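Local coordinates for protein probable sugar kinase (Clostridium perfringens, PDB 3KZH) that probably phosphorylates a sugar as a member of the pfkB (ribokinase-like) family of carbohydrate kinases, and holds beta-D-glucopyranose in this crystal, at residues 8-13 with 58-63; 133-138 with 158-163; 245-250 with 286-291. All blocks are in the same frame, centred on the assembly; numbering follows the deposited sequence.

Interaction 1 of 3, residues 8-13 with 58-63; sequences YLLVFG and NTNFMS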
# COMPACT_ATOMS: atom_id res chain seq x y z
N TYR A 8 13.52 27.17 4.72
CA TYR A 8 13.22 25.75 4.87
C TYR A 8 14.44 24.91 5.26
O TYR A 8 15.58 25.33 5.07
CB TYR A 8 12.62 25.19 3.57
CG TYR A 8 13.56 25.23 2.36
CD1 TYR A 8 14.34 24.11 2.02
CD2 TYR A 8 13.68 26.39 1.57
CE1 TYR A 8 15.22 24.14 0.92
CE2 TYR A 8 14.56 26.43 0.47
CZ TYR A 8 15.32 25.30 0.16
OH TYR A 8 16.20 25.35 -0.88
N LEU A 9 14.15 23.69 5.70
CA LEU A 9 15.16 22.71 6.06
C LEU A 9 15.05 21.59 5.05
O LEU A 9 13.95 21.10 4.78
CB LEU A 9 14.92 22.12 7.46
CG LEU A 9 16.17 21.66 8.24
CD1 LEU A 9 15.85 21.72 9.69
CD2 LEU A 9 16.74 20.30 7.86
N LEU A 10 16.20 21.16 4.55
CA LEU A 10 16.25 20.08 3.60
C LEU A 10 16.70 18.78 4.24
O LEU A 10 17.65 18.77 5.02
CB LEU A 10 17.14 20.43 2.40
CG LEU A 10 17.32 19.41 1.26
CD1 LEU A 10 16.00 19.08 0.57
CD2 LEU A 10 18.31 19.97 0.27
N VAL A 11 15.95 17.72 3.96
CA VAL A 11 16.27 16.38 4.43
C VAL A 11 16.47 15.61 3.14
O VAL A 11 15.63 15.67 2.24
CB VAL A 11 15.12 15.76 5.30
CG1 VAL A 11 15.51 14.36 5.80
CG2 VAL A 11 14.79 16.65 6.49
N PHE A 12 17.62 14.95 3.01
CA PHE A 12 17.95 14.17 1.82
C PHE A 12 18.22 12.71 2.22
O PHE A 12 19.16 12.45 2.96
CB PHE A 12 19.19 14.80 1.13
CG PHE A 12 19.61 14.14 -0.17
CD1 PHE A 12 19.01 14.52 -1.38
CD2 PHE A 12 20.63 13.16 -0.18
CE1 PHE A 12 19.43 13.94 -2.63
CE2 PHE A 12 21.06 12.57 -1.40
CZ PHE A 12 20.45 12.97 -2.63
N GLY A 13 17.43 11.78 1.70
CA GLY A 13 17.60 10.37 2.01
C GLY A 13 16.48 9.43 1.59
O GLY A 13 15.50 9.86 0.98
N ASN A 58 9.15 24.02 8.18
CA ASN A 58 8.92 24.07 6.73
C ASN A 58 10.03 23.14 6.25
O ASN A 58 11.22 23.44 6.35
CB ASN A 58 9.11 25.51 6.23
CG ASN A 58 8.82 25.68 4.75
OD1 ASN A 58 8.05 24.92 4.15
ND2 ASN A 58 9.44 26.69 4.14
N THR A 59 9.59 21.94 5.88
CA THR A 59 10.47 20.86 5.49
C THR A 59 10.43 20.50 4.02
O THR A 59 9.38 20.34 3.43
CB THR A 59 10.11 19.58 6.32
OG1 THR A 59 9.97 19.93 7.71
CG2 THR A 59 11.17 18.47 6.17
N ASN A 60 11.63 20.36 3.46
CA ASN A 60 11.78 19.92 2.08
C ASN A 60 12.43 18.55 2.20
O ASN A 60 13.54 18.40 2.73
CB ASN A 60 12.65 20.90 1.27
CG ASN A 60 12.67 20.56 -0.22
OD1 ASN A 60 12.88 19.41 -0.60
ND2 ASN A 60 12.47 21.57 -1.06
N PHE A 61 11.69 17.53 1.78
CA PHE A 61 12.18 16.16 1.81
C PHE A 61 12.46 15.66 0.40
O PHE A 61 11.53 15.32 -0.34
CB PHE A 61 11.21 15.22 2.56
CG PHE A 61 11.70 13.78 2.66
CD1 PHE A 61 13.07 13.48 2.87
CD2 PHE A 61 10.80 12.72 2.51
CE1 PHE A 61 13.53 12.16 2.92
CE2 PHE A 61 11.24 11.39 2.56
CZ PHE A 61 12.61 11.10 2.77
N MSE A 62 13.74 15.52 0.08
CA MSE A 62 14.18 15.04 -1.22
C MSE A 62 14.53 13.56 -1.08
O MSE A 62 15.49 13.20 -0.41
CB MSE A 62 15.38 15.86 -1.71
CG MSE A 62 15.74 15.69 -3.18
SE MSE A 62 17.29 16.73 -3.64
CE MSE A 62 16.47 18.44 -3.46
N SER A 63 13.74 12.72 -1.73
CA SER A 63 13.94 11.29 -1.64
C SER A 63 14.00 10.64 -3.01
O SER A 63 14.22 11.30 -4.03
CB SER A 63 12.82 10.68 -0.80
OG SER A 63 13.16 9.39 -0.32

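Interaction 2 of 3, residues 133-138 with 158-163; sequences IFENAE and KDKTNF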
# COMPACT_ATOMS: atom_id res chain seq x y z
N ILE A 133 18.15 23.90 -4.51
CA ILE A 133 17.41 23.46 -3.33
C ILE A 133 18.40 23.29 -2.17
O ILE A 133 18.11 23.69 -1.04
CB ILE A 133 16.60 22.16 -3.58
CG1 ILE A 133 15.71 22.29 -4.83
CG2 ILE A 133 15.77 21.78 -2.34
CD1 ILE A 133 14.64 23.41 -4.77
N PHE A 134 19.58 22.76 -2.48
CA PHE A 134 20.66 22.55 -1.51
C PHE A 134 21.27 23.87 -1.06
O PHE A 134 21.32 24.15 0.13
CB PHE A 134 21.77 21.68 -2.10
CG PHE A 134 21.39 20.25 -2.32
CD1 PHE A 134 21.47 19.32 -1.27
CD2 PHE A 134 21.00 19.81 -3.60
CE1 PHE A 134 21.18 17.95 -1.49
CE2 PHE A 134 20.70 18.44 -3.83
CZ PHE A 134 20.79 17.51 -2.78
N GLU A 135 21.64 24.71 -2.03
CA GLU A 135 22.25 26.02 -1.79
C GLU A 135 21.42 27.02 -0.96
O GLU A 135 21.99 27.78 -0.17
CB GLU A 135 22.69 26.67 -3.11
CG GLU A 135 23.77 25.89 -3.83
CD GLU A 135 24.14 26.45 -5.20
OE1 GLU A 135 23.25 26.97 -5.90
OE2 GLU A 135 25.34 26.35 -5.57
N ASN A 136 20.10 26.99 -1.13
CA ASN A 136 19.21 27.89 -0.39
C ASN A 136 18.61 27.28 0.87
O ASN A 136 17.77 27.90 1.53
CB ASN A 136 18.11 28.45 -1.31
CG ASN A 136 18.67 29.28 -2.45
OD1 ASN A 136 18.66 28.84 -3.60
ND2 ASN A 136 19.17 30.47 -2.14
N ALA A 137 19.02 26.05 1.20
CA ALA A 137 18.56 25.36 2.40
C ALA A 137 19.38 25.87 3.58
O ALA A 137 20.60 25.97 3.48
CB ALA A 137 18.74 23.87 2.25
N GLU A 138 18.70 26.21 4.68
CA GLU A 138 19.41 26.72 5.86
C GLU A 138 20.24 25.59 6.48
O GLU A 138 21.39 25.79 6.85
CB GLU A 138 18.45 27.30 6.90
CG GLU A 138 17.39 28.25 6.38
CD GLU A 138 17.93 29.60 5.95
OE1 GLU A 138 18.80 30.16 6.66
OE2 GLU A 138 17.46 30.11 4.90
N LYS A 158 29.08 22.52 1.23
CA LYS A 158 29.42 22.81 2.63
C LYS A 158 29.41 24.28 3.10
O LYS A 158 29.14 24.56 4.28
CB LYS A 158 30.74 22.15 3.05
CG LYS A 158 32.00 22.72 2.39
CD LYS A 158 33.23 22.37 3.19
CE LYS A 158 34.50 22.97 2.61
NZ LYS A 158 34.80 22.43 1.26
N ASP A 159 29.71 25.21 2.20
CA ASP A 159 29.74 26.64 2.53
C ASP A 159 28.44 27.35 2.14
O ASP A 159 28.26 28.53 2.46
CB ASP A 159 30.93 27.33 1.85
CG ASP A 159 32.27 26.70 2.23
OD1 ASP A 159 32.67 26.81 3.41
OD2 ASP A 159 32.90 26.10 1.33
N LYS A 160 27.57 26.62 1.45
CA LYS A 160 26.27 27.12 0.98
C LYS A 160 25.11 26.71 1.90
O LYS A 160 24.12 27.44 2.01
CB LYS A 160 26.02 26.64 -0.46
CG LYS A 160 26.87 27.34 -1.54
CD LYS A 160 27.82 26.39 -2.28
CE LYS A 160 29.16 26.20 -1.54
NZ LYS A 160 30.04 25.11 -2.04
N THR A 161 25.24 25.54 2.52
CA THR A 161 24.25 25.01 3.47
C THR A 161 24.94 24.32 4.65
O THR A 161 26.07 23.83 4.52
CB THR A 161 23.22 24.04 2.80
OG1 THR A 161 22.26 23.59 3.78
CG2 THR A 161 23.90 22.85 2.16
N ASN A 162 24.25 24.27 5.78
CA ASN A 162 24.77 23.66 6.99
C ASN A 162 24.30 22.21 7.18
O ASN A 162 23.16 21.94 7.56
CB ASN A 162 24.36 24.51 8.19
CG ASN A 162 25.10 25.84 8.26
OD1 ASN A 162 24.53 26.83 8.71
ND2 ASN A 162 26.38 25.84 7.91
N PHE A 163 25.21 21.27 6.95
CA PHE A 163 24.91 19.85 7.04
C PHE A 163 24.79 19.24 8.44
O PHE A 163 25.54 19.58 9.35
CB PHE A 163 25.93 19.07 6.22
CG PHE A 163 25.76 19.19 4.75
CD1 PHE A 163 24.86 18.36 4.08
CD2 PHE A 163 26.53 20.11 4.02
CE1 PHE A 163 24.72 18.43 2.67
CE2 PHE A 163 26.41 20.19 2.61
CZ PHE A 163 25.50 19.34 1.93
O HOH W 1 21.76 28.51 2.94

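Interaction 3 of 3, residues 245-250 with 286-291; sequences TEVDVK and ITISHE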
# COMPACT_ATOMS: atom_id res chain seq x y z
N THR A 245 13.93 12.92 33.84
CA THR A 245 13.56 11.91 34.83
C THR A 245 12.21 11.34 34.35
O THR A 245 11.60 11.89 33.42
CB THR A 245 13.42 12.53 36.27
OG1 THR A 245 12.36 13.48 36.30
CG2 THR A 245 14.71 13.23 36.68
N GLU A 246 11.78 10.22 34.94
CA GLU A 246 10.49 9.57 34.61
C GLU A 246 10.25 9.09 33.16
O GLU A 246 9.10 9.03 32.71
CB GLU A 246 9.30 10.46 35.08
CG GLU A 246 9.19 10.67 36.58
CD GLU A 246 8.96 9.38 37.34
OE1 GLU A 246 7.93 8.72 37.09
OE2 GLU A 246 9.82 9.02 38.18
N VAL A 247 11.32 8.73 32.45
CA VAL A 247 11.19 8.24 31.07
C VAL A 247 11.18 6.71 31.01
O VAL A 247 12.19 6.06 31.31
CB VAL A 247 12.31 8.80 30.12
CG1 VAL A 247 12.08 8.36 28.68
CG2 VAL A 247 12.36 10.31 30.17
N ASP A 248 10.02 6.15 30.65
CA ASP A 248 9.85 4.71 30.51
C ASP A 248 9.81 4.39 29.02
O ASP A 248 9.03 4.99 28.26
CB ASP A 248 8.54 4.23 31.17
CG ASP A 248 8.51 4.46 32.68
OD1 ASP A 248 9.57 4.36 33.34
OD2 ASP A 248 7.41 4.74 33.22
N VAL A 249 10.69 3.49 28.58
CA VAL A 249 10.75 3.13 27.17
C VAL A 249 9.99 1.86 26.80
O VAL A 249 9.96 0.90 27.58
CB VAL A 249 12.24 3.10 26.63
CG1 VAL A 249 13.06 4.20 27.26
CG2 VAL A 249 12.91 1.77 26.84
N LYS A 250 9.33 1.91 25.65
CA LYS A 250 8.59 0.77 25.11
C LYS A 250 9.36 0.26 23.89
O LYS A 250 9.69 -0.92 23.82
CB LYS A 250 7.16 1.18 24.72
CG LYS A 250 6.23 1.39 25.90
CD LYS A 250 4.79 1.57 25.45
CE LYS A 250 3.85 1.81 26.63
NZ LYS A 250 2.43 2.05 26.24
N ILE A 286 8.82 11.20 23.66
CA ILE A 286 7.46 10.90 23.21
C ILE A 286 7.46 9.68 22.28
O ILE A 286 6.61 8.79 22.41
CB ILE A 286 6.81 12.12 22.47
CG1 ILE A 286 6.61 13.28 23.44
CG2 ILE A 286 5.44 11.76 21.93
CD1 ILE A 286 6.18 14.59 22.79
N THR A 287 8.44 9.64 21.39
CA THR A 287 8.59 8.55 20.43
C THR A 287 9.03 7.25 21.11
O THR A 287 8.62 6.16 20.71
CB THR A 287 9.57 8.96 19.31
OG1 THR A 287 9.12 10.17 18.72
CG2 THR A 287 9.65 7.93 18.23
N ILE A 288 9.82 7.39 22.18
CA ILE A 288 10.33 6.26 22.95
C ILE A 288 9.24 5.60 23.82
O ILE A 288 9.32 4.41 24.11
CB ILE A 288 11.60 6.70 23.77
CG1 ILE A 288 12.74 5.72 23.54
CG2 ILE A 288 11.30 6.90 25.26
CD1 ILE A 288 14.10 6.24 23.99
N SER A 289 8.21 6.37 24.17
CA SER A 289 7.09 5.91 25.00
C SER A 289 5.96 5.24 24.22
O SER A 289 4.96 4.84 24.81
CB SER A 289 6.52 7.08 25.81
OG SER A 289 5.67 7.90 25.01
N HIS A 290 6.11 5.17 22.89
CA HIS A 290 5.12 4.56 22.01
C HIS A 290 5.75 3.36 21.31
O HIS A 290 6.96 3.33 21.10
CB HIS A 290 4.63 5.58 20.97
CG HIS A 290 3.28 5.27 20.39
ND1 HIS A 290 3.10 4.40 19.34
CD2 HIS A 290 2.05 5.70 20.74
CE1 HIS A 290 1.81 4.31 19.07
NE2 HIS A 290 1.15 5.09 19.90
N GLU A 291 4.92 2.37 20.97
CA GLU A 291 5.37 1.15 20.28
C GLU A 291 5.76 1.41 18.83
O GLU A 291 6.62 0.72 18.28
CB GLU A 291 4.28 0.07 20.33
CG GLU A 291 4.17 -0.70 21.65
CD GLU A 291 5.34 -1.65 21.93
OE1 GLU A 291 5.90 -2.24 20.98
OE2 GLU A 291 5.69 -1.82 23.13
O HOH W 2 2.78 -0.76 24.52

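Interaction 1 of 3, residues 8-13 with 58-63
Phe12 and Met62 both carry CG anti to the backbone N (chi1 -177° and -166°). The selenomethionine Met62 is extended at chi2, which places SE by the Phe12 ring, and bent at chi3 (-69°), which brings CE to 4.1 Å from Leu10 CD1. Their side chains meet on one face of two parallel strands, 9-12 and 59-62, in the central sheet of the ribokinase-like fold. Met62 SE lies at the edge of the Phe12 ring, in its plane, 3.6 Å from Phe12 CD1. This is a Met-aromatic contact. On the same face Leu10 and Asn60 lie side by side and point the same way. Leu10 CD1 comes within 3.3 Å of Asn60 OD1, while Asn60 ND2 is held by Asp87. Phe134 of helix 131-135 packs on Leu10 and Met62.

The other face bears Leu9, Val11, Thr59 and Phe61. Val11 crosses Phe61, with CG1 of the valine 3.9 Å from CD1 of the ring. Val11 CG2 meets Thr59 CG2 at 4.1 Å. Helix 44-54 packs on Leu9, Thr59 and Phe61 through Met52, Ala49 and Arg46.

A regular parallel ladder joins the backbones. Leu9 N, Val11 N and Gly13 N donate to the carbonyls of Asn58, Asn60 and Met62. Asn60 N and Met62 N donate to Leu9 O and Val11 O. The bonds are close to straight, and the one from Asn60 N to Leu9 O measures 2.8 Å. Val11 O also lies at the edge of the Phe61 ring, 3.4 Å from Phe61 CD1. Past the ladder, Ser63 OG donates to Gly13 O at 2.7 Å, in the plane of that carbonyl.

Interaction 2 of 3, residues 133-138 with 158-163
Thr161 meets Phe134 and Ala137 at the turn that follows helix 131-135. Its CB is 3.3 Å from both Phe134 O and Ala137 O; the first of these carbonyls also accepts a bond from Ala137 N. The methyl stays beside that first oxygen, with Thr161 CG2 3.5 Å from Phe134 O. The hydroxyl branch is anti to the backbone N (chi1 -178°). Thr161 OG1 donates to Ala137 O at 2.9 Å, approaching from above the carbonyl plane. The same hydroxyl also pairs with Thr140 OG1. A water lies 2.8 Å from both Ala137 O and Lys160 O.

Farther on, Asn162 N makes a weak bond to Glu138 O at 3.4 Å. Glu135 and Lys160 run side by side in the same direction and touch through their aliphatic parts, Glu135 CG to Lys160 CG at 4.1 Å. Their charged ends part: Glu135 OE2 forms a salt bridge with Arg131, and Lys160 NZ bonds to Asn156 O.

The contact lies where two helix-to-strand turns meet. One leads from helix 131-135 into strand 139-143, and the other from helix 147-157 into the neighbouring parallel strand 162-166. Phe134 of helix 131-135 stacks with Phe157 of helix 147-157.

Interaction 3 of 3, residues 245-250 with 286-291
Ile288 O accepts the backbone N-H of Lys250 at 2.9 Å. The bond is nearly straight, 178° at the hydrogen. It ties the loop 245-250 to the C-terminal end of helix 273-288. At the same end Ser289 OG folds back and donates to Ile286 O at 2.9 Å, tilted from the carbonyl plane. A chi1 of 78° puts Ser289 OG between the backbone N and the carbonyl carbon, on the side of Ile286 O.

Two valines of the loop pack on Ile288. Its CG2 methyl meets both of them: Ile288 CG2 is 3.8 Å from Val247 CG1 and the same distance from Val249 CG1. The Val247 side chain crosses that of Ile288 at about a right angle. Val249 also reaches Ile288 CD1 with CG1. These are apolar contacts made at the protein surface.

Lys250 runs out as an extended chain beyond CG. Its CD passes 3.3 Å from Ser289 O, and CG and CE pass the same oxygen a little farther off. At its base, Lys250 CB is 3.7 Å from Glu291 OE2. The ammonium and the carboxylate stay 5.9 Å apart, Lys250 NZ to Glu291 OE2. A water makes weak, long bonds to both. His290 ND1 bonds to Glu292 N.

The side chain of Ile288 is about 7 Å from the bound beta-D-glucopyranose. The loop itself leads from strand 239-244 towards Gly256, a pocket residue in helix 255-268. In this ribokinase-like fold, a loop N-H thus binds a carbonyl of the last helical turn near the bound sugar, without Ile288 being one of the residues that line its pocket.

Overall arrangement
From the N terminus, interaction 1 first closes the excursion between strands 9-12 and 59-62, which holds strands 16-23 and 32-42 and helix 44-54. Interaction 2 follows and closes a short span, strand 139-143 and helix 147-157. Interaction 3 closes the helical span that holds helices 255-268 and 273-288. The three stand in series; none nests or crosses. Interactions 1 and 2 touch: Tyr8 OH probably bonds to Ile133 O, and both reach the same large sheet, in which strand 139-143 lies between strands 9-12 and 162-166. Interaction 3 lies on the opposite side of the chain's centre from the other two, with centre-to-centre distances of about 27 Å to interaction 1 and 34 Å to interaction 2.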